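PDB 3FFR: phosphoserine aminotransferase SerC from Cytophaga hutchinsonii ATCC 33406, which probably catalyses the pyridoxal-phosphate-dependent transfer of an amino group between phosphoserine and 2-oxoglutarate in serine biosynthesis. Local coordinates for residues Y16-E29 with M247-M259. Residues are numbered along the deposited sequence; the frame is centred on the assembly and turned at random.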
loop_
_atom_site.group_PDB
_atom_site.type_symbol
_atom_site.label_atom_id
_atom_site.label_comp_id
_atom_site.label_asym_id
_atom_site.label_seq_id
_atom_site.Cartn_x
_atom_site.Cartn_y
_atom_site.Cartn_z
ATOM N N TYR A 16 15.208 -9.872 6.018
ATOM C CA TYR A 16 15.798 -11.105 5.572
ATOM C C TYR A 16 17.232 -10.722 5.114
ATOM O O TYR A 16 17.443 -9.652 4.518
ATOM C CB TYR A 16 14.955 -11.763 4.476
ATOM C CG TYR A 16 15.285 -13.208 4.308
ATOM C CD1 TYR A 16 14.733 -14.172 5.162
ATOM C CD2 TYR A 16 16.129 -13.641 3.300
ATOM C CE1 TYR A 16 15.036 -15.513 5.015
ATOM C CE2 TYR A 16 16.437 -14.985 3.161
ATOM C CZ TYR A 16 15.895 -15.908 4.017
ATOM O OH TYR A 16 16.209 -17.259 3.889
ATOM N N PRO A 17 18.224 -11.582 5.393
ATOM C CA PRO A 17 19.612 -11.154 5.213
ATOM C C PRO A 17 20.028 -10.791 3.802
ATOM O O PRO A 17 21.013 -10.063 3.594
ATOM C CB PRO A 17 20.427 -12.338 5.759
ATOM C CG PRO A 17 19.524 -13.479 5.748
ATOM C CD PRO A 17 18.138 -12.935 5.973
ATOM N N THR A 18 19.272 -11.261 2.839
ATOM C CA THR A 18 19.610 -10.977 1.430
ATOM C C THR A 18 18.956 -9.722 0.885
ATOM O O THR A 18 19.200 -9.317 -0.251
ATOM C CB THR A 18 19.189 -12.143 0.533
ATOM O OG1 THR A 18 17.780 -12.388 0.709
ATOM C CG2 THR A 18 19.992 -13.407 0.878
ATOM N N VAL A 19 18.082 -9.126 1.691
ATOM C CA VAL A 19 17.300 -7.992 1.218
ATOM C C VAL A 19 18.176 -6.856 0.772
ATOM O O VAL A 19 17.914 -6.225 -0.265
ATOM C CB VAL A 19 16.216 -7.538 2.237
ATOM C CG1 VAL A 19 15.631 -6.167 1.867
ATOM C CG2 VAL A 19 15.094 -8.582 2.313
ATOM N N ARG A 20 19.241 -6.575 1.510
ATOM C CA ARG A 20 20.107 -5.440 1.101
ATOM C C ARG A 20 20.614 -5.607 -0.321
ATOM O O ARG A 20 20.510 -4.685 -1.149
ATOM C CB ARG A 20 21.276 -5.244 2.072
ATOM C CG ARG A 20 22.138 -4.058 1.724
ATOM C CD ARG A 20 23.315 -3.872 2.681
ATOM N NE ARG A 20 23.937 -2.594 2.335
ATOM C CZ ARG A 20 23.713 -1.446 2.973
ATOM N NH1 ARG A 20 22.960 -1.424 4.074
ATOM N NH2 ARG A 20 24.305 -0.340 2.528
ATOM N N GLN A 21 21.147 -6.779 -0.624
ATOM C CA GLN A 21 21.689 -6.943 -1.976
ATOM C C GLN A 21 20.571 -6.961 -3.008
ATOM O O GLN A 21 20.752 -6.396 -4.098
ATOM C CB GLN A 21 22.669 -8.116 -2.121
ATOM C CG GLN A 21 23.268 -8.192 -3.555
ATOM C CD GLN A 21 23.846 -6.855 -4.092
ATOM O OE1 GLN A 21 24.798 -6.294 -3.527
ATOM N NE2 GLN A 21 23.287 -6.369 -5.215
ATOM N N HIS A 22 19.421 -7.520 -2.664
ATOM C CA HIS A 22 18.277 -7.515 -3.595
ATOM C C HIS A 22 17.761 -6.131 -3.876
ATOM O O HIS A 22 17.315 -5.836 -4.995
ATOM C CB HIS A 22 17.123 -8.421 -3.142
ATOM C CG HIS A 22 17.469 -9.873 -3.098
ATOM N ND1 HIS A 22 18.128 -10.522 -4.128
ATOM C CD2 HIS A 22 17.183 -10.818 -2.173
ATOM C CE1 HIS A 22 18.258 -11.800 -3.813
ATOM N NE2 HIS A 22 17.686 -12.008 -2.639
HETATM N N MSE A 23 17.826 -5.258 -2.867
HETATM C CA MSE A 23 17.374 -3.879 -3.035
HETATM C C MSE A 23 18.360 -3.139 -3.959
HETATM O O MSE A 23 17.993 -2.263 -4.766
HETATM C CB MSE A 23 17.275 -3.141 -1.713
HETATM C CG MSE A 23 16.749 -1.709 -1.826
HETATM SE SE MSE A 23 14.879 -1.687 -2.245
HETATM C CE MSE A 23 14.215 -1.793 -0.402
ATOM N N ILE A 24 19.628 -3.486 -3.845
ATOM C CA ILE A 24 20.627 -2.849 -4.727
ATOM C C ILE A 24 20.331 -3.266 -6.164
ATOM O O ILE A 24 20.391 -2.462 -7.117
ATOM C CB ILE A 24 22.065 -3.163 -4.346
ATOM C CG1 ILE A 24 22.347 -2.613 -2.956
ATOM C CG2 ILE A 24 23.011 -2.546 -5.354
ATOM C CD1 ILE A 24 22.080 -1.188 -2.822
ATOM N N THR A 25 19.974 -4.529 -6.320
ATOM C CA THR A 25 19.586 -5.023 -7.642
ATOM C C THR A 25 18.362 -4.265 -8.164
ATOM O O THR A 25 18.292 -3.886 -9.342
ATOM C CB THR A 25 19.296 -6.518 -7.632
ATOM O OG1 THR A 25 20.464 -7.224 -7.201
ATOM C CG2 THR A 25 18.930 -7.004 -9.009
ATOM N N ALA A 26 17.394 -4.042 -7.282
ATOM C CA ALA A 26 16.154 -3.301 -7.646
ATOM C C ALA A 26 16.481 -1.924 -8.163
ATOM O O ALA A 26 15.906 -1.441 -9.142
ATOM C CB ALA A 26 15.157 -3.198 -6.425
ATOM N N LEU A 27 17.432 -1.285 -7.497
ATOM C CA LEU A 27 17.795 0.074 -7.887
ATOM C C LEU A 27 18.515 0.028 -9.226
ATOM O O LEU A 27 18.247 0.830 -10.137
ATOM C CB LEU A 27 18.695 0.719 -6.840
ATOM C CG LEU A 27 18.040 1.011 -5.490
ATOM C CD1 LEU A 27 19.101 1.372 -4.445
ATOM C CD2 LEU A 27 16.904 2.073 -5.605
ATOM N N ASP A 28 19.414 -0.926 -9.344
ATOM C CA ASP A 28 20.222 -1.072 -10.562
ATOM C C ASP A 28 19.398 -1.351 -11.793
ATOM O O ASP A 28 19.690 -0.824 -12.897
ATOM C CB ASP A 28 21.259 -2.198 -10.423
ATOM C CG ASP A 28 22.459 -1.794 -9.597
ATOM O OD1 ASP A 28 22.632 -0.597 -9.356
ATOM O OD2 ASP A 28 23.258 -2.676 -9.230
ATOM N N GLU A 29 18.366 -2.165 -11.600
ATOM C CA GLU A 29 17.474 -2.582 -12.700
ATOM C C GLU A 29 16.331 -1.621 -12.955
ATOM O O GLU A 29 15.546 -1.818 -13.879
ATOM C CB GLU A 29 16.885 -3.962 -12.468
ATOM C CG GLU A 29 17.994 -5.054 -12.438
ATOM C CD GLU A 29 17.476 -6.486 -12.370
ATOM O OE1 GLU A 29 16.256 -6.721 -12.395
ATOM O OE2 GLU A 29 18.328 -7.404 -12.296
HETATM N N MSE A 247 8.380 -2.605 -5.652
HETATM C CA MSE A 247 9.635 -2.845 -4.927
HETATM C C MSE A 247 9.461 -4.082 -4.067
HETATM O O MSE A 247 10.303 -5.019 -4.068
HETATM C CB MSE A 247 10.103 -1.648 -4.082
HETATM C CG MSE A 247 10.258 -0.359 -4.885
HETATM SE SE MSE A 247 11.633 -0.479 -6.274
HETATM C CE MSE A 247 13.182 -0.110 -5.285
ATOM N N ASN A 248 8.359 -4.114 -3.307
ATOM C CA ASN A 248 8.107 -5.261 -2.439
ATOM C C ASN A 248 7.741 -6.528 -3.196
ATOM O O ASN A 248 8.055 -7.624 -2.754
ATOM C CB ASN A 248 7.099 -5.007 -1.314
ATOM C CG ASN A 248 7.758 -4.567 -0.030
ATOM O OD1 ASN A 248 8.989 -4.471 0.066
ATOM N ND2 ASN A 248 6.925 -4.283 0.993
ATOM N N ILE A 249 7.028 -6.397 -4.306
ATOM C CA ILE A 249 6.711 -7.598 -5.114
ATOM C C ILE A 249 8.038 -8.190 -5.621
ATOM O O ILE A 249 8.253 -9.405 -5.632
ATOM C CB ILE A 249 5.714 -7.280 -6.260
ATOM C CG1 ILE A 249 4.347 -6.918 -5.636
ATOM C CG2 ILE A 249 5.552 -8.500 -7.193
ATOM C CD1 ILE A 249 3.293 -6.353 -6.645
ATOM N N PHE A 250 8.948 -7.299 -6.006
ATOM C CA PHE A 250 10.282 -7.711 -6.468
ATOM C C PHE A 250 11.043 -8.406 -5.348
ATOM O O PHE A 250 11.568 -9.527 -5.488
ATOM C CB PHE A 250 11.091 -6.499 -6.935
ATOM C CG PHE A 250 12.478 -6.830 -7.403
ATOM C CD1 PHE A 250 12.689 -7.291 -8.703
ATOM C CD2 PHE A 250 13.570 -6.634 -6.584
ATOM C CE1 PHE A 250 13.962 -7.569 -9.160
ATOM C CE2 PHE A 250 14.849 -6.921 -7.039
ATOM C CZ PHE A 250 15.034 -7.391 -8.329
ATOM N N LEU A 251 11.096 -7.738 -4.208
ATOM C CA LEU A 251 11.841 -8.276 -3.074
ATOM C C LEU A 251 11.232 -9.595 -2.611
ATOM O O LEU A 251 11.947 -10.519 -2.222
ATOM C CB LEU A 251 11.886 -7.283 -1.903
ATOM C CG LEU A 251 12.681 -5.992 -2.087
ATOM C CD1 LEU A 251 12.450 -5.125 -0.834
ATOM C CD2 LEU A 251 14.202 -6.270 -2.338
ATOM N N LEU A 252 9.907 -9.680 -2.659
ATOM C CA LEU A 252 9.228 -10.913 -2.235
ATOM C C LEU A 252 9.608 -12.118 -3.119
ATOM O O LEU A 252 9.832 -13.239 -2.643
ATOM C CB LEU A 252 7.702 -10.748 -2.160
ATOM C CG LEU A 252 6.912 -11.915 -1.549
ATOM C CD1 LEU A 252 7.339 -12.247 -0.095
ATOM C CD2 LEU A 252 5.393 -11.627 -1.635
ATOM N N GLY A 253 9.673 -11.888 -4.412
ATOM C CA GLY A 253 10.049 -12.953 -5.342
ATOM C C GLY A 253 11.485 -13.383 -5.111
ATOM O O GLY A 253 11.797 -14.556 -5.181
ATOM N N LYS A 254 12.351 -12.427 -4.794
ATOM C CA LYS A 254 13.764 -12.748 -4.551
ATOM C C LYS A 254 13.928 -13.529 -3.240
ATOM O O LYS A 254 14.632 -14.550 -3.169
ATOM C CB LYS A 254 14.625 -11.483 -4.505
ATOM C CG LYS A 254 14.774 -10.759 -5.841
ATOM C CD LYS A 254 15.459 -11.624 -6.905
ATOM C CE LYS A 254 15.693 -10.870 -8.193
ATOM N NZ LYS A 254 16.400 -11.712 -9.210
ATOM N N VAL A 255 13.289 -13.042 -2.182
ATOM C CA VAL A 255 13.391 -13.695 -0.849
ATOM C C VAL A 255 12.757 -15.058 -0.854
ATOM O O VAL A 255 13.286 -16.030 -0.297
ATOM C CB VAL A 255 12.791 -12.797 0.270
ATOM C CG1 VAL A 255 12.530 -13.569 1.564
ATOM C CG2 VAL A 255 13.732 -11.578 0.495
ATOM N N THR A 256 11.614 -15.159 -1.507
ATOM C CA THR A 256 10.982 -16.478 -1.590
ATOM C C THR A 256 11.875 -17.416 -2.388
ATOM O O THR A 256 11.904 -18.611 -2.104
ATOM C CB THR A 256 9.566 -16.455 -2.154
ATOM O OG1 THR A 256 9.527 -15.766 -3.426
ATOM C CG2 THR A 256 8.612 -15.744 -1.161
ATOM N N GLY A 257 12.612 -16.880 -3.357
ATOM C CA GLY A 257 13.568 -17.723 -4.113
ATOM C C GLY A 257 14.632 -18.272 -3.176
ATOM O O GLY A 257 15.004 -19.474 -3.189
ATOM N N ASP A 258 15.115 -17.385 -2.332
ATOM C CA ASP A 258 16.127 -17.746 -1.346
ATOM C C ASP A 258 15.553 -18.818 -0.410
ATOM O O ASP A 258 16.219 -19.773 -0.043
ATOM C CB ASP A 258 16.585 -16.517 -0.525
ATOM C CG ASP A 258 17.333 -15.482 -1.357
ATOM O OD1 ASP A 258 18.060 -15.899 -2.290
ATOM O OD2 ASP A 258 17.212 -14.263 -1.067
HETATM N N MSE A 259 14.304 -18.625 -0.004
HETATM C CA MSE A 259 13.654 -19.546 0.923
HETATM C C MSE A 259 13.485 -20.937 0.312
HETATM O O MSE A 259 13.650 -21.967 0.970
HETATM C CB MSE A 259 12.301 -19.008 1.434
HETATM C CG MSE A 259 12.451 -17.871 2.346
HETATM SE SE MSE A 259 10.676 -17.230 2.914
HETATM C CE MSE A 259 11.233 -15.958 4.246
#
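Met-247, a selenomethionine, has a flexible, unbranched chain that, bent at chi2 and chi3, brings CE 3.8 Å from CB of Ala-26 and close to SE of Met-23. One turn on, Phe-250 lies with CE2 3.8 Å from CB of Ala-26, a side chain small enough to admit the ring, while His-22 O meets the ring edge. Leu-251 sends CD1 to CE of Met-23 and lays CD2 against CB of His-22. Lys-254 sets CB over one face of the His-22 imidazole, 3.4 Å from the ring centroid, a CH-pi contact by the aliphatic root of a charged residue. Val-255 uses both branches, CG1 over a face of the Tyr-16 ring and CG2 against CG2 of Val-19. Asp-258 is the polar clasp: OD2 accepts from NE2 of His-22 (2.8 Å, syn side, nearly straight at 165°) and from OG1 of Thr-18 (2.6 Å, anti side, tilted 33° from the carboxylate plane). Met-259, its chain extended, places CE near CE1 of Tyr-16. This oblique, roughly antiparallel packing of two helices, short axes at 134°, extended by the turn at Tyr-16 and Thr-18, joins helix 19-28, at the dimer interface, to helix 246-262 of a class-V aminotransferase fold.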